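Histidine phosphotransferase (Caulobacter crescentus, PDB 2OOC) probably relays phosphoryl groups between response-regulator receiver domains in a phosphorelay, and is an essential regulator of stalk biogenesis. Local coordinates at residues A[39-44]-A[56-61]. Sequence-based numbering, arbitrary orientation. Where two conformers were deposited one is given.
Sequences ALWAPM and VHTVKG
Trp-41 lays one face of its indole against the side chain of Thr-58, joining the C-terminal part of helix 24-41 to the middle of helix 52-66, two neighbouring helices of the Hpt helical bundle. The backbones come nearest at Trp-41 and Val-59, whose CA atoms are 7.3 Å apart, and nearly all the surface buried here belongs to three residues, Trp-41, Thr-58 and Val-59. The Thr-58 methyl makes a CH-pi contact: CG2 sits 3.6 Å from the centroid of the Trp-41 five-membered ring, 19° off the ring normal, with its closest approach, 3.4 Å, to NE1. Thr-58 CG2 extends opposite the backbone N while OG1 stands beside that N (chi1 -59°), which sends the methyl over the pyrrole and lets the hydroxyl hydrogen-bond to the carbonyl oxygen of Asp-54, one turn earlier in the same helix. OG1 also comes near the benzo ring, 3.8 Å from Trp-41 CZ2, with no hydrogen bond across the contact. Leu-40 CG approaches the opposite face, offset toward the rim, so the indole has a contact on each side. Trp-41 also touches Asp-54 and Ala-55, extending its contact back along helix 52-66. Past the tryptophan the chain tightens into a 3-10 turn, where Met-44 N hydrogen-bonds to Trp-41 O at 2.9 Å. Deeper in the bundle, Val-59 is buried and also packs on Cys-75 of helix 69-79; toward the tryptophan it sends one methyl, CG2, which rests 4.2 Å from Trp-41 CB.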
loop_
_atom_site.group_PDB
_atom_site.type_symbol
_atom_site.label_atom_id
_atom_site.label_comp_id
_atom_site.label_asym_id
_atom_site.label_seq_id
_atom_site.Cartn_x
_atom_site.Cartn_y
_atom_site.Cartn_z
ATOM N N ALA A 39 5.942 4.138 -5.399
ATOM C CA ALA A 39 7.115 4.905 -5.848
ATOM C C ALA A 39 6.796 6.193 -6.615
ATOM O O ALA A 39 7.508 7.175 -6.443
ATOM C CB ALA A 39 8.017 4.029 -6.672
ATOM N N LEU A 40 5.757 6.171 -7.412
ATOM C CA LEU A 40 5.291 7.326 -8.196
ATOM C C LEU A 40 4.695 8.404 -7.276
ATOM O O LEU A 40 5.009 9.596 -7.406
ATOM C CB LEU A 40 4.265 6.897 -9.225
ATOM C CG LEU A 40 3.695 8.018 -10.150
ATOM C CD1 LEU A 40 4.839 8.836 -10.719
ATOM C CD2 LEU A 40 2.797 7.444 -11.155
ATOM N N TRP A 41 3.791 7.994 -6.398
ATOM C CA TRP A 41 3.003 8.962 -5.652
ATOM C C TRP A 41 3.562 9.365 -4.295
ATOM O O TRP A 41 3.301 10.487 -3.821
ATOM C CB TRP A 41 1.554 8.426 -5.539
ATOM C CG TRP A 41 0.860 8.368 -6.828
ATOM C CD1 TRP A 41 0.728 7.250 -7.642
ATOM C CD2 TRP A 41 0.181 9.431 -7.520
ATOM N NE1 TRP A 41 0.040 7.566 -8.780
ATOM C CE2 TRP A 41 -0.332 8.881 -8.732
ATOM C CE3 TRP A 41 -0.046 10.794 -7.244
ATOM C CZ2 TRP A 41 -1.072 9.618 -9.629
ATOM C CZ3 TRP A 41 -0.820 11.525 -8.159
ATOM C CH2 TRP A 41 -1.312 10.936 -9.318
ATOM N N ALA A 42 4.355 8.532 -3.627
ATOM C CA ALA A 42 4.822 8.834 -2.282
ATOM C C ALA A 42 5.640 10.121 -2.155
ATOM O O ALA A 42 5.512 10.843 -1.166
ATOM C CB ALA A 42 5.602 7.651 -1.648
ATOM N N PRO A 43 6.488 10.426 -3.138
ATOM C CA PRO A 43 7.204 11.699 -3.090
ATOM C C PRO A 43 6.302 12.940 -3.024
ATOM O O PRO A 43 6.753 13.986 -2.556
ATOM C CB PRO A 43 8.046 11.694 -4.361
ATOM C CG PRO A 43 8.133 10.316 -4.767
ATOM C CD PRO A 43 6.873 9.637 -4.321
HETATM N N MSE A 44 5.037 12.782 -3.399
HETATM C CA MSE A 44 4.090 13.903 -3.405
HETATM C C MSE A 44 3.365 14.096 -2.107
HETATM O O MSE A 44 2.596 15.057 -1.964
HETATM C CB MSE A 44 3.053 13.714 -4.467
HETATM C CG MSE A 44 3.683 13.410 -5.787
HETATM SE SE MSE A 44 2.307 13.280 -7.039
HETATM C CE MSE A 44 3.258 12.519 -8.491
ATOM N N VAL A 56 -2.896 11.429 -2.142
ATOM C CA VAL A 56 -3.670 10.785 -1.068
ATOM C C VAL A 56 -4.816 9.999 -1.671
ATOM O O VAL A 56 -5.071 8.833 -1.286
ATOM C CB VAL A 56 -4.164 11.788 -0.013
ATOM C CG1 VAL A 56 -5.159 11.097 0.954
ATOM C CG2 VAL A 56 -2.964 12.377 0.720
ATOM N N HIS A 57 -5.527 10.584 -2.624
ATOM C CA HIS A 57 -6.612 9.890 -3.281
ATOM C C HIS A 57 -6.170 8.599 -3.956
ATOM O O HIS A 57 -6.825 7.578 -3.867
ATOM C CB HIS A 57 -7.237 10.846 -4.326
ATOM C CG HIS A 57 -8.272 10.186 -5.184
ATOM N ND1 HIS A 57 -9.572 9.999 -4.763
ATOM C CD2 HIS A 57 -8.202 9.675 -6.440
ATOM C CE1 HIS A 57 -10.253 9.377 -5.711
ATOM N NE2 HIS A 57 -9.439 9.159 -6.734
ATOM N N THR A 58 -5.060 8.665 -4.683
ATOM C CA THR A 58 -4.579 7.553 -5.466
ATOM C C THR A 58 -4.074 6.449 -4.531
ATOM O O THR A 58 -4.401 5.284 -4.680
ATOM C CB THR A 58 -3.474 8.017 -6.445
ATOM O OG1 THR A 58 -4.030 9.037 -7.295
ATOM C CG2 THR A 58 -2.939 6.835 -7.290
ATOM N N VAL A 59 -3.299 6.810 -3.511
ATOM C CA VAL A 59 -2.823 5.844 -2.494
ATOM C C VAL A 59 -3.995 5.186 -1.827
ATOM O O VAL A 59 -3.955 3.972 -1.584
ATOM C CB VAL A 59 -1.831 6.488 -1.487
ATOM C CG1 VAL A 59 -1.512 5.506 -0.367
ATOM C CG2 VAL A 59 -0.539 6.925 -2.248
ATOM N N LYS A 60 -5.052 5.940 -1.540
ATOM C CA LYS A 60 -6.208 5.398 -0.858
ATOM C C LYS A 60 -6.792 4.266 -1.666
ATOM O O LYS A 60 -7.064 3.185 -1.138
ATOM C CB LYS A 60 -7.260 6.466 -0.597
ATOM C CG LYS A 60 -8.488 5.992 0.117
ATOM C CD LYS A 60 -9.522 7.106 0.340
ATOM C CE LYS A 60 -10.149 7.571 -0.903
ATOM N NZ LYS A 60 -11.277 8.569 -0.667
ATOM N N GLY A 61 -6.956 4.487 -2.955
ATOM C CA GLY A 61 -7.560 3.445 -3.763
ATOM C C GLY A 61 -6.655 2.240 -3.968
ATOM O O GLY A 61 -7.126 1.071 -3.992
#